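Side-chain contacts in putative arylalkylamine N-Acetyltransferase 7 (Aedes aegypti, PDB 4FD7), which probably transfers an acetyl group from acetyl-CoA to an amine, as a putative insect arylalkylamine N-acetyltransferase of the GNAT family: residues A120-Q123 with A124-T128; L57-A61 with K62-K66. All coordinates share one frame; numbering follows the deposited sequence.

Contact 1: residues A120-Q123 with A124-T128; sequences AIFQ and AIYDT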
# COMPACT_ATOMS: atom_id res chain seq x y z
N ALA A 120 9.23 3.80 -18.90
CA ALA A 120 8.29 2.82 -19.43
C ALA A 120 7.87 1.88 -18.32
O ALA A 120 6.70 1.51 -18.22
CB ALA A 120 8.91 2.03 -20.57
N ILE A 121 8.85 1.50 -17.49
CA ILE A 121 8.67 0.55 -16.40
C ILE A 121 7.58 0.99 -15.41
O ILE A 121 6.60 0.26 -15.18
CB ILE A 121 10.00 0.34 -15.65
CG1 ILE A 121 10.95 -0.55 -16.47
CG2 ILE A 121 9.76 -0.28 -14.26
CD1 ILE A 121 12.37 -0.59 -15.89
N PHE A 122 7.74 2.17 -14.81
CA PHE A 122 6.70 2.57 -13.85
C PHE A 122 5.40 2.96 -14.54
O PHE A 122 4.33 2.78 -13.97
CB PHE A 122 7.15 3.61 -12.83
CG PHE A 122 6.19 3.74 -11.68
CD1 PHE A 122 6.15 2.76 -10.70
CD2 PHE A 122 5.29 4.80 -11.60
CE1 PHE A 122 5.24 2.83 -9.63
CE2 PHE A 122 4.38 4.89 -10.55
CZ PHE A 122 4.35 3.89 -9.55
N GLN A 123 5.47 3.46 -15.76
CA GLN A 123 4.23 3.79 -16.44
C GLN A 123 3.41 2.52 -16.62
O GLN A 123 2.18 2.54 -16.44
CB GLN A 123 4.48 4.45 -17.79
CG GLN A 123 3.19 4.95 -18.43
CD GLN A 123 2.73 6.26 -17.82
OE1 GLN A 123 3.48 7.24 -17.82
NE2 GLN A 123 1.50 6.29 -17.31
N ALA A 124 4.09 1.42 -16.95
CA ALA A 124 3.43 0.13 -17.07
C ALA A 124 2.87 -0.34 -15.74
O ALA A 124 1.75 -0.84 -15.67
CB ALA A 124 4.37 -0.91 -17.65
N ILE A 125 3.64 -0.20 -14.67
CA ILE A 125 3.12 -0.65 -13.37
C ILE A 125 1.87 0.15 -12.97
O ILE A 125 0.80 -0.41 -12.64
CB ILE A 125 4.18 -0.56 -12.28
CG1 ILE A 125 5.29 -1.57 -12.58
CG2 ILE A 125 3.56 -0.79 -10.89
CD1 ILE A 125 6.55 -1.37 -11.77
N TYR A 126 2.01 1.46 -13.01
CA TYR A 126 0.91 2.38 -12.75
C TYR A 126 -0.34 2.07 -13.57
O TYR A 126 -1.44 1.96 -13.02
CB TYR A 126 1.39 3.80 -13.04
CG TYR A 126 0.36 4.86 -12.75
CD1 TYR A 126 -0.43 5.39 -13.77
CD2 TYR A 126 0.17 5.33 -11.46
CE1 TYR A 126 -1.38 6.35 -13.51
CE2 TYR A 126 -0.80 6.30 -11.19
CZ TYR A 126 -1.56 6.80 -12.22
OH TYR A 126 -2.52 7.78 -11.98
N ASP A 127 -0.18 1.97 -14.88
CA ASP A 127 -1.30 1.68 -15.77
C ASP A 127 -1.89 0.29 -15.53
O ASP A 127 -3.07 0.07 -15.74
CB ASP A 127 -0.87 1.80 -17.24
CG ASP A 127 -0.51 3.21 -17.62
OD1 ASP A 127 -0.81 4.13 -16.84
OD2 ASP A 127 0.07 3.39 -18.73
N THR A 128 -1.06 -0.66 -15.10
CA THR A 128 -1.58 -1.99 -14.77
C THR A 128 -2.51 -1.93 -13.57
O THR A 128 -3.65 -2.44 -13.60
CB THR A 128 -0.44 -2.96 -14.44
OG1 THR A 128 0.39 -3.11 -15.59
CG2 THR A 128 -1.01 -4.32 -14.04
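Q123 and D127 meet across one turn of an alpha-helix, an i to i+4 side-chain pair in the opening turns of helix 120-136 of this GNAT-family chain. The amide NE2 of Q123 gives a hydrogen bond to OD1 of D127, 3.2 Å long and fairly straight at 157°. On the donor side the oxygen lies almost exactly in the amide plane; on the acceptor side the nitrogen comes to the syn side of OD1 but well out of the carboxylate plane, and the two flat groups are turned 41° apart. Q123 can reach this far because its CG stands anti to the backbone N and the chain then bends at chi2 (79°), swinging the amide toward the next turn. The pairing is shared at both ends: Q123 OE1 takes the N-H of F117 and NE2 also bonds to A115 O, while D127 OD2 forms a salt bridge with R219. The first turns of the helix are thereby tied to the loop before them and to R219, far along the sequence.

On another side of the helix the contacts are apolar. F122 sends its ring along the next turn, CE2 lying 4.0 Å from CB of Y126 and CD1 4.2 Å from CB of I125; the F122 and I125 side chains cross at about a right angle. Helix 68-81 packs on F122 through D73, V74 and L77. I121 meets I125 as well, CG2 to CD1 at 4.2 Å.

Regular i to i+4 backbone bonds run beneath all of this, such as Y126 N to F122 O at 2.8 Å. Two residues further along, A124 O accepts twice, from T128 N at 2.9 Å and from T128 OG1 at 2.6 Å, the two donors arriving from opposite faces of its carbonyl plane.

Contact 2: residues L57-A61 with K62-K66; sequences LMNQA and KGLAK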
# COMPACT_ATOMS: atom_id res chain seq x y z
N LEU A 57 6.48 -8.15 -5.88
CA LEU A 57 6.51 -8.94 -7.12
C LEU A 57 6.60 -8.17 -8.44
O LEU A 57 7.46 -8.49 -9.27
CB LEU A 57 5.34 -9.94 -7.18
CG LEU A 57 5.36 -11.10 -6.20
CD1 LEU A 57 4.40 -12.17 -6.70
CD2 LEU A 57 6.76 -11.66 -6.02
N MET A 58 5.71 -7.20 -8.66
CA MET A 58 5.73 -6.43 -9.91
C MET A 58 7.05 -5.66 -10.10
O MET A 58 7.63 -5.62 -11.20
CB MET A 58 4.56 -5.44 -9.97
CG MET A 58 3.17 -6.07 -9.92
SD MET A 58 1.86 -4.82 -9.87
CE MET A 58 1.78 -4.29 -11.59
N ASN A 59 7.51 -5.03 -9.03
CA ASN A 59 8.75 -4.27 -9.09
C ASN A 59 9.92 -5.17 -9.45
O ASN A 59 10.71 -4.85 -10.34
CB ASN A 59 9.03 -3.57 -7.75
CG ASN A 59 7.97 -2.56 -7.39
OD1 ASN A 59 7.19 -2.12 -8.24
ND2 ASN A 59 7.93 -2.17 -6.12
N GLN A 60 10.01 -6.30 -8.77
CA GLN A 60 11.08 -7.26 -9.01
C GLN A 60 11.03 -7.79 -10.44
O GLN A 60 12.07 -7.96 -11.08
CB GLN A 60 10.96 -8.41 -8.00
CG GLN A 60 12.27 -8.83 -7.33
CD GLN A 60 12.03 -9.71 -6.11
OE1 GLN A 60 11.14 -10.57 -6.11
NE2 GLN A 60 12.79 -9.47 -5.05
N ALA A 61 9.83 -8.06 -10.94
CA ALA A 61 9.70 -8.60 -12.30
C ALA A 61 10.10 -7.55 -13.33
O ALA A 61 10.57 -7.89 -14.42
CB ALA A 61 8.28 -9.09 -12.57
N LYS A 62 9.93 -6.27 -13.00
CA LYS A 62 10.33 -5.21 -13.92
C LYS A 62 11.76 -4.71 -13.69
O LYS A 62 12.26 -3.89 -14.47
CB LYS A 62 9.36 -4.02 -13.85
CG LYS A 62 7.96 -4.31 -14.35
CD LYS A 62 8.00 -4.96 -15.72
CE LYS A 62 7.26 -4.14 -16.73
NZ LYS A 62 7.41 -4.81 -18.06
N GLY A 63 12.41 -5.19 -12.64
CA GLY A 63 13.76 -4.73 -12.34
C GLY A 63 13.80 -3.30 -11.82
O GLY A 63 14.80 -2.62 -11.93
N LEU A 64 12.68 -2.84 -11.29
CA LEU A 64 12.56 -1.49 -10.81
C LEU A 64 13.67 -0.96 -9.89
O LEU A 64 14.07 0.16 -10.02
CB LEU A 64 11.19 -1.31 -10.14
CG LEU A 64 10.80 0.09 -9.66
CD1 LEU A 64 11.72 1.09 -10.25
CD2 LEU A 64 9.39 0.40 -10.07
N ALA A 65 14.15 -1.76 -8.95
CA ALA A 65 15.07 -1.23 -7.95
C ALA A 65 16.47 -0.88 -8.48
O ALA A 65 17.24 -0.19 -7.81
CB ALA A 65 15.17 -2.19 -6.75
N LYS A 66 16.81 -1.38 -9.66
CA LYS A 66 18.11 -1.08 -10.28
C LYS A 66 17.96 0.03 -11.29
O LYS A 66 18.96 0.58 -11.77
CB LYS A 66 18.68 -2.32 -10.98
CG LYS A 66 19.17 -3.42 -10.04
CD LYS A 66 19.97 -2.87 -8.86
CE LYS A 66 20.49 -4.03 -8.00
NZ LYS A 66 21.20 -3.61 -6.76
O HOH W 1 13.20 -4.34 -8.29
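N59 and L64 lie side by side where helix 57-62 ends in a Schellman motif, their side chains pointing the same way. CB of N59 stands 3.9 Å from CB of L64, and further out OD1 of N59 rests 3.8 Å from the methyl CD2 of L64. Each chain gets there by a different first torsion: N59 has CG anti to its carbonyl carbon (chi1 -63°), whereas L64 has CG anti to the backbone N (chi1 -175°). The amide ND2 of N59 makes a weak hydrogen bond to F52 O.

The backbone closes beneath them. L64 N bonds to N59 O at 3.0 Å, the six-residue closure of the motif, and G63, with its positive phi of 71°, gives a weak bond back to Q60 O. A water bound by A65 N also donates weakly to N59 O.

K62 leaves on a different course. Its CG lies 3.4 Å from M58 O, the acceptor of the K62 backbone N-H, before bends at chi2 and chi3 lead the chain away from the turn. The ammonium group then bonds to N221 O and forms a cation-pi contact with Y222. Two kinds of polar link thus hold the helix end: backbone bonds that return the chain on itself, and a lysine whose charge is probably stabilised by a carbonyl and an aromatic ring.

Overall arrangement
Contact 2 comes first along the chain, and helix 120-136, which carries contact 1, later packs against it; their centres are about 11 Å apart. I125 joins the two, its CD1 lying 3.7 Å from both N59 OD1 and L64 CD2. One turn earlier, I121 CD1 comes within 3.6 Å of K62 O, and about one turn later T128 CG2 meets M58 CE at 3.7 Å. Y222, already a partner of K62 in contact 2, adds a polar connection to contact 1, its hydroxyl hydrogen-bonding to T128 OG1. Helix 68-81 touches both contacts, through I121 on one and L64 on the other.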